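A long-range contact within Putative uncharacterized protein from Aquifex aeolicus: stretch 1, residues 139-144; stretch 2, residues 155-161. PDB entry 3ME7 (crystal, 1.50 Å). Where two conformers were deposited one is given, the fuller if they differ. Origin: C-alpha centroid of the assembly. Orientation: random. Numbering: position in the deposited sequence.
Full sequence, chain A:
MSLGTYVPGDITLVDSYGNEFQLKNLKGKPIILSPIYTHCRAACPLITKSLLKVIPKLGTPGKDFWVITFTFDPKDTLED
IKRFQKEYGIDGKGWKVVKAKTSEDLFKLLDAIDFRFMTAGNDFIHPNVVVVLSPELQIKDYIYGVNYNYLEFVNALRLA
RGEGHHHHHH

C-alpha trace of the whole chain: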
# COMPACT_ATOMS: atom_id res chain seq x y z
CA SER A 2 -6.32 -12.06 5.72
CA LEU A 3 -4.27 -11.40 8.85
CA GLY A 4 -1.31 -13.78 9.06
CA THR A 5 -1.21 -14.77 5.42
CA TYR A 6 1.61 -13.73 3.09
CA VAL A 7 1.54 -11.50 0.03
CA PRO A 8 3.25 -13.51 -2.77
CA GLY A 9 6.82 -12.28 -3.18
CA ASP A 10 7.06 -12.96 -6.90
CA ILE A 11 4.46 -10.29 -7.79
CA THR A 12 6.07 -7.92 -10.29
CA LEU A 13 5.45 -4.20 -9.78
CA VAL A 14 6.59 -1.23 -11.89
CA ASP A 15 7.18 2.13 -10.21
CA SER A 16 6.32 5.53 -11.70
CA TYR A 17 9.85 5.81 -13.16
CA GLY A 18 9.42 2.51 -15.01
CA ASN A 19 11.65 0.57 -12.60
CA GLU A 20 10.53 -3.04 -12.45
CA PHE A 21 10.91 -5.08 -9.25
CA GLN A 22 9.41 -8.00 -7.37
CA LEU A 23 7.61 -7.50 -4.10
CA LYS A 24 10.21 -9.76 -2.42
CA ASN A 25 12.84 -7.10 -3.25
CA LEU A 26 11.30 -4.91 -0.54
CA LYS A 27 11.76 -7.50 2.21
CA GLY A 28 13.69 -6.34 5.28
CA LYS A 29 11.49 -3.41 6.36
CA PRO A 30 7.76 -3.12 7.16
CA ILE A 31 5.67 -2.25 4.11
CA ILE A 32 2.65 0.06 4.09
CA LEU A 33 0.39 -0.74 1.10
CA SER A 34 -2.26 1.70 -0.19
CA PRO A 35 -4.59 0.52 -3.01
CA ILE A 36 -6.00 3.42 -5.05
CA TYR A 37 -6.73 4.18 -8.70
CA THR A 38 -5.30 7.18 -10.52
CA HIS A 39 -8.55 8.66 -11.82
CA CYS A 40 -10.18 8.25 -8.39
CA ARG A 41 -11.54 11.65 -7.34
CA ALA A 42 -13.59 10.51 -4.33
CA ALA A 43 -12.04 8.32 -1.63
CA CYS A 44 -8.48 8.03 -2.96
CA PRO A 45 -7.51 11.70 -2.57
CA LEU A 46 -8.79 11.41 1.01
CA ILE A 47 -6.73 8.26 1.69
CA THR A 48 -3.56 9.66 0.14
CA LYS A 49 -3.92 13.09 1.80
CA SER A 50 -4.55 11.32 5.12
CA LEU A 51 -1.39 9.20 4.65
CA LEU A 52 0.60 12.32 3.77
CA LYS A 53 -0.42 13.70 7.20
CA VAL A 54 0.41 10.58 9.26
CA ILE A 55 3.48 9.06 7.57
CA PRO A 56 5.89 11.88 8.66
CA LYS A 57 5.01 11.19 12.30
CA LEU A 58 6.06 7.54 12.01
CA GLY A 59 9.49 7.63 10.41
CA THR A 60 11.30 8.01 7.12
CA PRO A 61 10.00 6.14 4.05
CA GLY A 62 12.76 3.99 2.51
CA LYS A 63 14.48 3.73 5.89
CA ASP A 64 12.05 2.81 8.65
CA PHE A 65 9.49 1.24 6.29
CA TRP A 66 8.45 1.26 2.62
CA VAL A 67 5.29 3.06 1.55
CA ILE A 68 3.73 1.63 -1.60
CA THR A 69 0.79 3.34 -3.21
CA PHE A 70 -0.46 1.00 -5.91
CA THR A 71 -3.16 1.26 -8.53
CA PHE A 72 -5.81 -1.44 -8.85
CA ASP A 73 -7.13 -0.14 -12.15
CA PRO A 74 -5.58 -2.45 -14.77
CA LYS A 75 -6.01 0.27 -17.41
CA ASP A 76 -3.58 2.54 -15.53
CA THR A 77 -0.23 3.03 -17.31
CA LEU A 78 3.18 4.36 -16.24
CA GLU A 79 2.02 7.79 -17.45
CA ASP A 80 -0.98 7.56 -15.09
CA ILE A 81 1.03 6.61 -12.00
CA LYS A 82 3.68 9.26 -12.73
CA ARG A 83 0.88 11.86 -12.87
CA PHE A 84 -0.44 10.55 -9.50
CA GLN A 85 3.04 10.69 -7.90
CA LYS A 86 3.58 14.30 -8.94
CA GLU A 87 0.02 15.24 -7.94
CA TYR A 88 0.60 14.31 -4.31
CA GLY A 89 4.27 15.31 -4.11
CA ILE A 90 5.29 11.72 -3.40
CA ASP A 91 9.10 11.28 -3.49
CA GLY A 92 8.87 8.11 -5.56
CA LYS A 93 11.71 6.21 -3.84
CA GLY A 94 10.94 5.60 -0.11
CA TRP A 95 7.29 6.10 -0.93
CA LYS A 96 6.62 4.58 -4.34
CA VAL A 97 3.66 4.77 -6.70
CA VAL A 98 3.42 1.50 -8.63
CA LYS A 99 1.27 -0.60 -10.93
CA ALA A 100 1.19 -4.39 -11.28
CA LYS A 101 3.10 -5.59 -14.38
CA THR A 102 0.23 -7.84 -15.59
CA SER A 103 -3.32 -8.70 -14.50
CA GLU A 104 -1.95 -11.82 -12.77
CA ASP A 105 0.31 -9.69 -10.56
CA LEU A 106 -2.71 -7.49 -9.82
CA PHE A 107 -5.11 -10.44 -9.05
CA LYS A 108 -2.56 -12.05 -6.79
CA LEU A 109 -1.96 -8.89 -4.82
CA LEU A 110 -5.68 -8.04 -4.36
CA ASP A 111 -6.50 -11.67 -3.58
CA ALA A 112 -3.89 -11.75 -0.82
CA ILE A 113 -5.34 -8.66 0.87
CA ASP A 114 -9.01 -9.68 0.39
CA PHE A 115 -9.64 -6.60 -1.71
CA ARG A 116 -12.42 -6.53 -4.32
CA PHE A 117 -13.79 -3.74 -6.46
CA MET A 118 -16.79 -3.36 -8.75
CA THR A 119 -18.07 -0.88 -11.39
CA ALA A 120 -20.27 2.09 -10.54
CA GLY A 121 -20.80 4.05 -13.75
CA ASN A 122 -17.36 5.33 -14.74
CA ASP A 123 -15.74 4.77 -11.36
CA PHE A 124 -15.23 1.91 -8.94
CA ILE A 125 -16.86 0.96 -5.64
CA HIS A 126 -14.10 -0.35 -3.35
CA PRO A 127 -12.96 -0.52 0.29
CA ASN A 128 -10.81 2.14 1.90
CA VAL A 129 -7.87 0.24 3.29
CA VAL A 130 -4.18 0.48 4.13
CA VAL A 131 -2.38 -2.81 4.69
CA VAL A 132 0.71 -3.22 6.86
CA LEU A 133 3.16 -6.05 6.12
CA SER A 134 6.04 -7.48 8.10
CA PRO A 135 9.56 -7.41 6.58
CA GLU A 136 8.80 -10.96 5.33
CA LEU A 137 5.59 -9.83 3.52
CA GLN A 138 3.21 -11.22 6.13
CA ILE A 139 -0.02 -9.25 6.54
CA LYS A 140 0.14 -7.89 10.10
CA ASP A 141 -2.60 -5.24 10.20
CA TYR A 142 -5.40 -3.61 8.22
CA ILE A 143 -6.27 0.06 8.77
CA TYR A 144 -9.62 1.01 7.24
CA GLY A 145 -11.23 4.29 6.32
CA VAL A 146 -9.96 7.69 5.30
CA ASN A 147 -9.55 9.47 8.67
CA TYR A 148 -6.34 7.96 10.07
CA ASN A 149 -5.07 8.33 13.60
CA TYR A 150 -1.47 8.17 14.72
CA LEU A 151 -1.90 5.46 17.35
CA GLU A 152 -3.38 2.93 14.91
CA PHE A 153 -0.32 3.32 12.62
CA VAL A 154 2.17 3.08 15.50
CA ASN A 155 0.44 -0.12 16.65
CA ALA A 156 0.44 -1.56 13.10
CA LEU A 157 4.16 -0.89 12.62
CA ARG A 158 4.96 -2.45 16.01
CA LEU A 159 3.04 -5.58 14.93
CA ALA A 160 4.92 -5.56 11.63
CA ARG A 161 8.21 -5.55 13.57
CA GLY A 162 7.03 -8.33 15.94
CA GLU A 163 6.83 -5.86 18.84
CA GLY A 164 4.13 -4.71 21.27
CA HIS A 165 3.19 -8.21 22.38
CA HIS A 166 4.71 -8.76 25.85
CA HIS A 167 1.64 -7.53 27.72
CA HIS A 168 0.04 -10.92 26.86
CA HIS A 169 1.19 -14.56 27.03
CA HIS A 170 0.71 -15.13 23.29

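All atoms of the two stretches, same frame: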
# COMPACT_ATOMS: atom_id res chain seq x y z
N ILE A 139 0.97 -10.28 6.22
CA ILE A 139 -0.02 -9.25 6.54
C ILE A 139 -0.18 -9.18 8.07
O ILE A 139 -0.58 -10.17 8.69
CB ILE A 139 -1.37 -9.54 5.87
CG1 ILE A 139 -1.21 -9.48 4.34
CG2 ILE A 139 -2.44 -8.55 6.36
CD1 ILE A 139 -2.34 -10.20 3.57
N LYS A 140 0.14 -8.03 8.65
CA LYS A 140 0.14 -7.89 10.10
C LYS A 140 -0.98 -6.98 10.62
O LYS A 140 -1.36 -7.09 11.78
CB LYS A 140 1.51 -7.45 10.61
CG LYS A 140 2.59 -8.55 10.54
CD LYS A 140 2.28 -9.73 11.50
CE LYS A 140 3.32 -10.81 11.42
NZ LYS A 140 2.91 -12.09 12.11
N ASP A 141 -1.49 -6.09 9.77
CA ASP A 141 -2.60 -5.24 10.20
C ASP A 141 -3.31 -4.64 9.01
O ASP A 141 -2.71 -4.45 7.95
CB ASP A 141 -2.07 -4.10 11.11
CG ASP A 141 -3.08 -3.67 12.17
OD1 ASP A 141 -4.25 -4.13 12.14
OD2 ASP A 141 -2.68 -2.87 13.05
N TYR A 142 -4.61 -4.36 9.18
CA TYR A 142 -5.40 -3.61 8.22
C TYR A 142 -5.90 -2.36 8.92
O TYR A 142 -6.38 -2.44 10.07
CB TYR A 142 -6.62 -4.41 7.77
CG TYR A 142 -6.34 -5.55 6.84
CD1 TYR A 142 -6.12 -5.32 5.48
CD2 TYR A 142 -6.31 -6.86 7.30
CE1 TYR A 142 -5.86 -6.36 4.61
CE2 TYR A 142 -6.08 -7.92 6.42
CZ TYR A 142 -5.86 -7.66 5.07
OH TYR A 142 -5.61 -8.68 4.22
N ILE A 143 -5.80 -1.23 8.24
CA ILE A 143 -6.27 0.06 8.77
C ILE A 143 -7.28 0.58 7.76
O ILE A 143 -6.92 0.91 6.64
CB ILE A 143 -5.13 1.07 8.99
CG1 ILE A 143 -4.11 0.51 10.01
CG2 ILE A 143 -5.67 2.45 9.42
CD1 ILE A 143 -2.81 1.27 10.05
N TYR A 144 -8.55 0.62 8.16
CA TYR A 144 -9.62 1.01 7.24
C TYR A 144 -10.03 2.45 7.39
O TYR A 144 -9.79 3.08 8.42
CB TYR A 144 -10.84 0.12 7.45
CG TYR A 144 -10.58 -1.31 7.05
CD1 TYR A 144 -10.61 -1.69 5.72
CD2 TYR A 144 -10.30 -2.28 8.01
CE1 TYR A 144 -10.37 -3.01 5.33
CE2 TYR A 144 -10.03 -3.60 7.63
CZ TYR A 144 -10.07 -3.95 6.30
OH TYR A 144 -9.81 -5.25 5.89
N ASN A 155 0.75 1.25 16.27
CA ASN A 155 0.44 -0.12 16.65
C ASN A 155 0.67 -1.11 15.48
O ASN A 155 1.22 -2.19 15.68
CB ASN A 155 -0.99 -0.21 17.19
CG ASN A 155 -1.16 0.55 18.52
OD1 ASN A 155 -0.20 0.97 19.13
ND2 ASN A 155 -2.40 0.72 18.95
N ALA A 156 0.30 -0.70 14.27
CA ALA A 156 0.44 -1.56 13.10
C ALA A 156 1.91 -1.81 12.80
O ALA A 156 2.32 -2.96 12.54
CB ALA A 156 -0.27 -0.92 11.90
N LEU A 157 2.72 -0.76 12.88
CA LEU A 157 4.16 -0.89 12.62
C LEU A 157 4.85 -1.73 13.70
O LEU A 157 5.75 -2.50 13.39
CB LEU A 157 4.84 0.47 12.48
CG LEU A 157 4.56 1.20 11.17
CD1 LEU A 157 5.05 2.63 11.30
CD2 LEU A 157 5.22 0.47 9.97
N ARG A 158 4.45 -1.57 14.95
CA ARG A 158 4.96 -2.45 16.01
C ARG A 158 4.64 -3.92 15.73
O ARG A 158 5.51 -4.79 15.83
CB ARG A 158 4.44 -2.00 17.38
CG ARG A 158 5.11 -0.69 17.83
CD ARG A 158 4.62 -0.26 19.19
NE ARG A 158 5.41 -0.85 20.29
CZ ARG A 158 4.90 -1.12 21.49
NH1 ARG A 158 3.61 -0.92 21.75
NH2 ARG A 158 5.68 -1.62 22.43
N LEU A 159 3.40 -4.21 15.33
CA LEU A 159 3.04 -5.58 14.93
C LEU A 159 3.88 -6.08 13.77
O LEU A 159 4.30 -7.24 13.76
CB LEU A 159 1.56 -5.67 14.56
CG LEU A 159 0.56 -5.59 15.70
CD1 LEU A 159 -0.84 -5.57 15.14
CD2 LEU A 159 0.75 -6.75 16.66
N ALA A 160 4.11 -5.21 12.79
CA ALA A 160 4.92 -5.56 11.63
C ALA A 160 6.33 -5.95 12.04
O ALA A 160 6.92 -6.83 11.43
CB ALA A 160 4.95 -4.40 10.63
N ARG A 161 6.85 -5.31 13.09
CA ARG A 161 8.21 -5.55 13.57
C ARG A 161 8.27 -6.66 14.62
O ARG A 161 9.33 -6.94 15.17
CB ARG A 161 8.81 -4.26 14.14
CG ARG A 161 8.99 -3.14 13.12
CD ARG A 161 9.53 -1.86 13.75
NE ARG A 161 9.69 -0.83 12.73
CZ ARG A 161 9.02 0.32 12.70
NH1 ARG A 161 8.15 0.61 13.65
NH2 ARG A 161 9.24 1.18 11.72

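The first stretch is a strand, residues 139-144, and the second is the end of a helix, residues 155-160, followed by Arg161 as the chain leaves it. The two run nearly antiparallel, at 169°, and their axes approach to 7.3 Å. The closest CA pairs each involve an alanine of the helix: the CA atoms of Lys140 and Ala160 lie 5.5 Å apart, those of Asp141 and Ala156 5.6 Å. No hydrogen bond crosses between the stretches. Within the helix, Leu159 N bonds to Asn155 O at 3.0 Å and Ala160 N to Ala156 O at 2.9 Å. With no hydrogen bond across, the pairing rests on van der Waals packing over a modest 257 Å² of buried surface.

Ile139 opens the strand buried but out of reach of the helix. Lys140 then points its CA-CB bond toward it. The aliphatic part of the lysine does the packing: CG of Lys140 lies 3.9 Å from CA of Ala160. Ala160 points its CA-CB bond sideways, and the lysine carbon meets its CA. The end of the lysine leads away, and NZ finds a hydrogen bond just outside the stretches, so the charge need not be buried against the helix. The backbone takes part too, with O of Lys140 3.7 Å from CD1 of Leu159.

The psi of Lys140, -22°, departs from the extended values of its strand neighbours, and Asp141 also points toward the helix, where it meets an apolar surface. OD2 of Asp141 sits 3.3 Å from CB of Ala156 and 3.9 Å from CD1 of Leu159, contacts that offer the carboxylate no hydrogen-bond donor. OD1 of Asp141 accepts a weak hydrogen bond from N of Tyr142 at 3.0 Å; the N-H...O angle of 121° is well short of linear. Asp141 remains partly exposed, which is easier for a charged group than full burial. Leu159, though exposed, points toward the strand, and its CD1 lies against Lys140 O and Asp141 OD2.

From Asp141 to Ile143 the usual strand alternation holds. It turns Tyr142 away from the helix, and its OH is hydrogen-bonded elsewhere in the structure. Ile143 turns back toward the helix, and CD1 of Ile143 reaches CB of Ala156 at 3.8 Å, an apolar contact between two buried residues. Here the longer isoleucine side chain reaches across to a methyl group that extends little from the helix. Ala156 thus receives both Asp141 and Ile143, which flank Tyr142 in sequence. Tyr144 ends the strand exposed and beyond reach of the helix, while Leu157, on the helix, points away from the strand and is buried.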